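Local structure of putative phosphosugar isomerases (Salmonella typhimurium LT2, 3FKJ) at residues 150-164 against 176-190. The protein probably binds phosphosugars or related carbohydrate derivatives and may act as an isomerase. Sequence-based numbering, arbitrary orientation.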
# COMPACT_ATOMS: atom_id res chain seq x y z
N ASP A 150 26.80 3.52 -9.78
CA ASP A 150 26.06 4.64 -10.36
C ASP A 150 24.64 4.55 -9.86
O ASP A 150 23.99 3.56 -10.15
CB ASP A 150 26.06 4.51 -11.87
CG ASP A 150 25.41 5.70 -12.59
OD1 ASP A 150 25.07 6.72 -11.94
OD2 ASP A 150 25.28 5.57 -13.83
N PRO A 151 24.17 5.55 -9.07
CA PRO A 151 22.78 5.63 -8.58
C PRO A 151 21.70 5.62 -9.70
O PRO A 151 20.64 5.03 -9.53
CB PRO A 151 22.76 6.94 -7.80
CG PRO A 151 24.16 7.23 -7.48
CD PRO A 151 24.98 6.68 -8.58
N ALA A 152 21.99 6.27 -10.83
CA ALA A 152 21.09 6.29 -11.98
C ALA A 152 20.89 4.90 -12.61
O ALA A 152 20.03 4.72 -13.46
CB ALA A 152 21.65 7.32 -13.06
N GLN A 153 21.70 3.92 -12.21
CA GLN A 153 21.57 2.52 -12.68
C GLN A 153 21.14 1.52 -11.60
O GLN A 153 21.09 0.31 -11.83
CB GLN A 153 22.89 2.06 -13.24
CG GLN A 153 23.35 2.86 -14.39
CD GLN A 153 24.52 2.23 -15.01
OE1 GLN A 153 24.46 1.06 -15.40
NE2 GLN A 153 25.63 2.97 -15.07
N GLN A 154 20.78 2.04 -10.45
CA GLN A 154 20.20 1.20 -9.41
C GLN A 154 18.73 0.83 -9.65
O GLN A 154 18.02 1.48 -10.42
CB GLN A 154 20.42 1.82 -8.04
CG GLN A 154 21.92 1.80 -7.64
CD GLN A 154 22.18 2.63 -6.40
OE1 GLN A 154 21.41 3.52 -6.07
NE2 GLN A 154 23.25 2.35 -5.73
N LYS A 155 18.34 -0.27 -9.02
CA LYS A 155 17.01 -0.90 -9.21
C LYS A 155 15.86 0.09 -9.15
O LYS A 155 15.05 0.12 -10.05
CB LYS A 155 16.79 -1.98 -8.15
CG LYS A 155 15.55 -2.84 -8.33
CD LYS A 155 15.49 -3.99 -7.31
CE LYS A 155 15.16 -3.55 -5.90
NZ LYS A 155 15.48 -4.66 -4.91
N ALA A 156 15.81 0.93 -8.11
CA ALA A 156 14.72 1.89 -7.95
C ALA A 156 14.77 2.97 -9.01
O ALA A 156 13.71 3.41 -9.50
CB ALA A 156 14.71 2.52 -6.55
N ALA A 157 16.00 3.40 -9.38
CA ALA A 157 16.19 4.38 -10.45
C ALA A 157 15.54 3.90 -11.77
O ALA A 157 14.93 4.67 -12.48
CB ALA A 157 17.67 4.66 -10.66
N TYR A 158 15.69 2.61 -12.09
CA TYR A 158 15.13 2.05 -13.32
C TYR A 158 13.60 2.08 -13.33
O TYR A 158 12.99 2.18 -14.40
CB TYR A 158 15.66 0.63 -13.54
CG TYR A 158 16.90 0.54 -14.42
CD1 TYR A 158 16.80 0.63 -15.80
CD2 TYR A 158 18.15 0.35 -13.87
CE1 TYR A 158 17.93 0.51 -16.62
CE2 TYR A 158 19.27 0.26 -14.67
CZ TYR A 158 19.16 0.35 -16.04
OH TYR A 158 20.28 0.24 -16.81
N SER A 159 12.98 2.04 -12.15
CA SER A 159 11.53 2.19 -12.09
C SER A 159 11.16 3.56 -12.67
O SER A 159 10.15 3.67 -13.35
CB SER A 159 10.95 2.00 -10.66
OG SER A 159 11.18 3.12 -9.81
N LEU A 160 11.99 4.58 -12.40
CA LEU A 160 11.65 5.94 -12.82
C LEU A 160 12.00 6.12 -14.29
O LEU A 160 11.25 6.75 -15.03
CB LEU A 160 12.32 7.00 -11.93
CG LEU A 160 11.93 8.47 -12.22
CD1 LEU A 160 10.44 8.75 -12.20
CD2 LEU A 160 12.65 9.41 -11.30
N TRP A 161 13.13 5.55 -14.73
CA TRP A 161 13.51 5.56 -16.16
C TRP A 161 12.42 4.92 -17.03
O TRP A 161 12.01 5.47 -18.05
CB TRP A 161 14.84 4.83 -16.39
CG TRP A 161 16.09 5.61 -15.99
CD1 TRP A 161 16.97 5.28 -15.03
CD2 TRP A 161 16.58 6.82 -16.59
NE1 TRP A 161 17.99 6.20 -14.96
CE2 TRP A 161 17.78 7.17 -15.91
CE3 TRP A 161 16.13 7.65 -17.62
CZ2 TRP A 161 18.54 8.30 -16.24
CZ3 TRP A 161 16.87 8.79 -17.93
CH2 TRP A 161 18.06 9.11 -17.24
N LEU A 162 11.99 3.72 -16.64
CA LEU A 162 10.98 2.97 -17.39
C LEU A 162 9.65 3.70 -17.38
O LEU A 162 9.00 3.86 -18.42
CB LEU A 162 10.80 1.57 -16.79
CG LEU A 162 11.97 0.64 -17.06
CD1 LEU A 162 11.96 -0.62 -16.10
CD2 LEU A 162 11.93 0.27 -18.49
N ALA A 163 9.25 4.21 -16.22
CA ALA A 163 8.07 5.08 -16.11
C ALA A 163 8.12 6.29 -17.06
O ALA A 163 7.12 6.55 -17.77
CB ALA A 163 7.87 5.57 -14.68
N LEU A 164 9.24 7.03 -17.01
CA LEU A 164 9.47 8.18 -17.88
C LEU A 164 9.22 7.81 -19.35
O LEU A 164 8.51 8.53 -20.07
CB LEU A 164 10.91 8.70 -17.75
CG LEU A 164 11.39 9.76 -18.74
CD1 LEU A 164 10.68 11.07 -18.42
CD2 LEU A 164 12.95 9.89 -18.72
N TYR A 176 10.30 15.88 -20.18
CA TYR A 176 11.26 14.78 -20.47
C TYR A 176 12.73 15.17 -20.35
O TYR A 176 13.53 14.51 -19.65
CB TYR A 176 11.00 14.23 -21.87
CG TYR A 176 11.82 13.03 -22.29
CD1 TYR A 176 11.37 11.75 -22.05
CD2 TYR A 176 13.03 13.18 -22.97
CE1 TYR A 176 12.10 10.64 -22.45
CE2 TYR A 176 13.77 12.06 -23.38
CZ TYR A 176 13.27 10.81 -23.13
OH TYR A 176 13.97 9.71 -23.49
N ASP A 177 13.09 16.25 -21.04
CA ASP A 177 14.45 16.71 -21.06
C ASP A 177 14.86 17.15 -19.65
O ASP A 177 15.98 16.89 -19.23
CB ASP A 177 14.62 17.89 -22.05
CG ASP A 177 14.61 17.45 -23.53
OD1 ASP A 177 14.73 16.24 -23.84
OD2 ASP A 177 14.50 18.34 -24.39
N GLU A 178 13.94 17.80 -18.94
CA GLU A 178 14.23 18.26 -17.57
C GLU A 178 14.54 17.10 -16.62
O GLU A 178 15.41 17.21 -15.76
CB GLU A 178 13.06 19.09 -17.00
CG GLU A 178 13.38 20.54 -16.78
CD GLU A 178 14.54 20.77 -15.80
OE1 GLU A 178 15.61 21.21 -16.26
OE2 GLU A 178 14.37 20.52 -14.58
N LEU A 179 13.83 15.99 -16.77
CA LEU A 179 13.99 14.86 -15.87
C LEU A 179 15.26 14.08 -16.24
O LEU A 179 15.97 13.61 -15.36
CB LEU A 179 12.73 13.98 -15.87
CG LEU A 179 12.50 12.99 -14.71
CD1 LEU A 179 11.04 12.75 -14.52
CD2 LEU A 179 13.21 11.68 -14.95
N VAL A 180 15.55 13.99 -17.54
CA VAL A 180 16.75 13.33 -18.03
C VAL A 180 18.00 14.05 -17.56
O VAL A 180 19.00 13.40 -17.22
CB VAL A 180 16.75 13.24 -19.57
CG1 VAL A 180 18.16 12.94 -20.10
CG2 VAL A 180 15.74 12.17 -20.06
N SER A 181 17.96 15.38 -17.52
CA SER A 181 19.13 16.14 -17.08
C SER A 181 19.14 16.20 -15.55
O SER A 181 20.20 16.24 -14.97
CB SER A 181 19.22 17.52 -17.77
OG SER A 181 18.49 18.51 -17.07
N ALA A 182 17.95 16.16 -14.91
CA ALA A 182 17.88 15.96 -13.45
C ALA A 182 18.59 14.67 -13.07
O ALA A 182 19.40 14.64 -12.16
CB ALA A 182 16.44 15.92 -12.96
N PHE A 183 18.28 13.58 -13.78
CA PHE A 183 18.96 12.28 -13.56
C PHE A 183 20.47 12.36 -13.79
O PHE A 183 21.24 11.61 -13.18
CB PHE A 183 18.37 11.17 -14.46
CG PHE A 183 17.65 10.06 -13.71
CD1 PHE A 183 18.27 9.40 -12.65
CD2 PHE A 183 16.40 9.61 -14.14
CE1 PHE A 183 17.65 8.35 -11.99
CE2 PHE A 183 15.72 8.56 -13.47
CZ PHE A 183 16.35 7.93 -12.40
N GLY A 184 20.90 13.25 -14.70
CA GLY A 184 22.33 13.47 -14.96
C GLY A 184 23.05 14.13 -13.80
O GLY A 184 24.28 14.05 -13.70
N ARG A 185 22.29 14.80 -12.93
CA ARG A 185 22.83 15.48 -11.76
C ARG A 185 22.70 14.62 -10.51
O ARG A 185 23.17 14.99 -9.42
CB ARG A 185 22.11 16.81 -11.54
CG ARG A 185 22.59 17.90 -12.46
CD ARG A 185 21.98 19.24 -12.09
NE ARG A 185 20.59 19.33 -12.51
CZ ARG A 185 20.19 19.51 -13.76
NH1 ARG A 185 21.07 19.61 -14.76
NH2 ARG A 185 18.89 19.58 -14.04
N PHE A 186 22.09 13.46 -10.66
CA PHE A 186 21.62 12.71 -9.52
C PHE A 186 22.79 12.13 -8.72
O PHE A 186 22.76 12.15 -7.49
CB PHE A 186 20.66 11.61 -9.94
CG PHE A 186 20.03 10.88 -8.77
CD1 PHE A 186 19.30 11.59 -7.80
CD2 PHE A 186 20.16 9.50 -8.63
CE1 PHE A 186 18.67 10.91 -6.72
CE2 PHE A 186 19.58 8.84 -7.55
CZ PHE A 186 18.83 9.55 -6.60
N SER A 187 23.80 11.63 -9.43
CA SER A 187 24.95 11.02 -8.77
C SER A 187 25.68 12.01 -7.88
O SER A 187 26.06 11.67 -6.77
CB SER A 187 25.95 10.44 -9.76
OG SER A 187 27.10 9.93 -9.08
N ASP A 188 25.85 13.24 -8.38
CA ASP A 188 26.47 14.30 -7.58
C ASP A 188 25.64 14.66 -6.37
O ASP A 188 26.19 14.85 -5.28
CB ASP A 188 26.71 15.56 -8.41
CG ASP A 188 27.86 15.39 -9.42
OD1 ASP A 188 28.64 14.36 -9.37
OD2 ASP A 188 27.92 16.28 -10.30
N VAL A 189 24.32 14.74 -6.55
CA VAL A 189 23.43 15.02 -5.41
C VAL A 189 23.49 13.87 -4.38
O VAL A 189 23.64 14.13 -3.18
CB VAL A 189 21.97 15.37 -5.87
CG1 VAL A 189 20.96 15.22 -4.72
CG2 VAL A 189 21.94 16.79 -6.44
N VAL A 190 23.40 12.62 -4.84
CA VAL A 190 23.52 11.46 -3.93
C VAL A 190 24.83 11.52 -3.12
O VAL A 190 24.81 11.43 -1.89
CB VAL A 190 23.32 10.10 -4.67
CG1 VAL A 190 23.84 8.92 -3.81
CG2 VAL A 190 21.80 9.86 -5.03
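The ring of F183 lies over one face of the W161 indole in an offset stack. The contact is an antiparallel helical hairpin: helix 155-164 and helix 176-184 run at 161° to each other, with their axes 11.6 Å apart. The hairpin packs among three other helices: 22-35 touches W161 and V180, 56-65 covers L160 and L179 through F61, and 313-331 touches F186 and V190. The chain has two parallel beta sheets, consistent with a protein built from two SIS-type alpha/beta domains. The phenyl and the five-membered ring of W161 are nearly parallel, planes 9° apart and centroids 3.8 Å apart. The stack is tight, with W161 CZ2 3.2 Å from F183 CG. W161 CG stands anti to its carbonyl carbon (chi1 -77°), which brings the indole back along the helix toward the 3-10 turn 151-153. There NE1 donates to a lone pair of A152 O, in the carbonyl plane, and this bond helps fix the ring's rotation. On the phenyl of F183, A152 CB meets CD1, A157 CB meets CE1 and L160 CD2 meets CE2, and F312 meets the ring edge-to-face. At the far end of the hairpin, L164 CD1 reaches Y176 CD1 at 3.8 Å, while L164 CD2 fits against V180 CG2 and L179 CD2. The hydroxyl of Y176 bonds to E165 and H24. No hydrogen bond joins the two segments, so apolar packing holds them. On helix 186-190, F186 and V190 receive P151: its CG lies against V190 CG1, and its CB is 3.7 Å from F186 CE2.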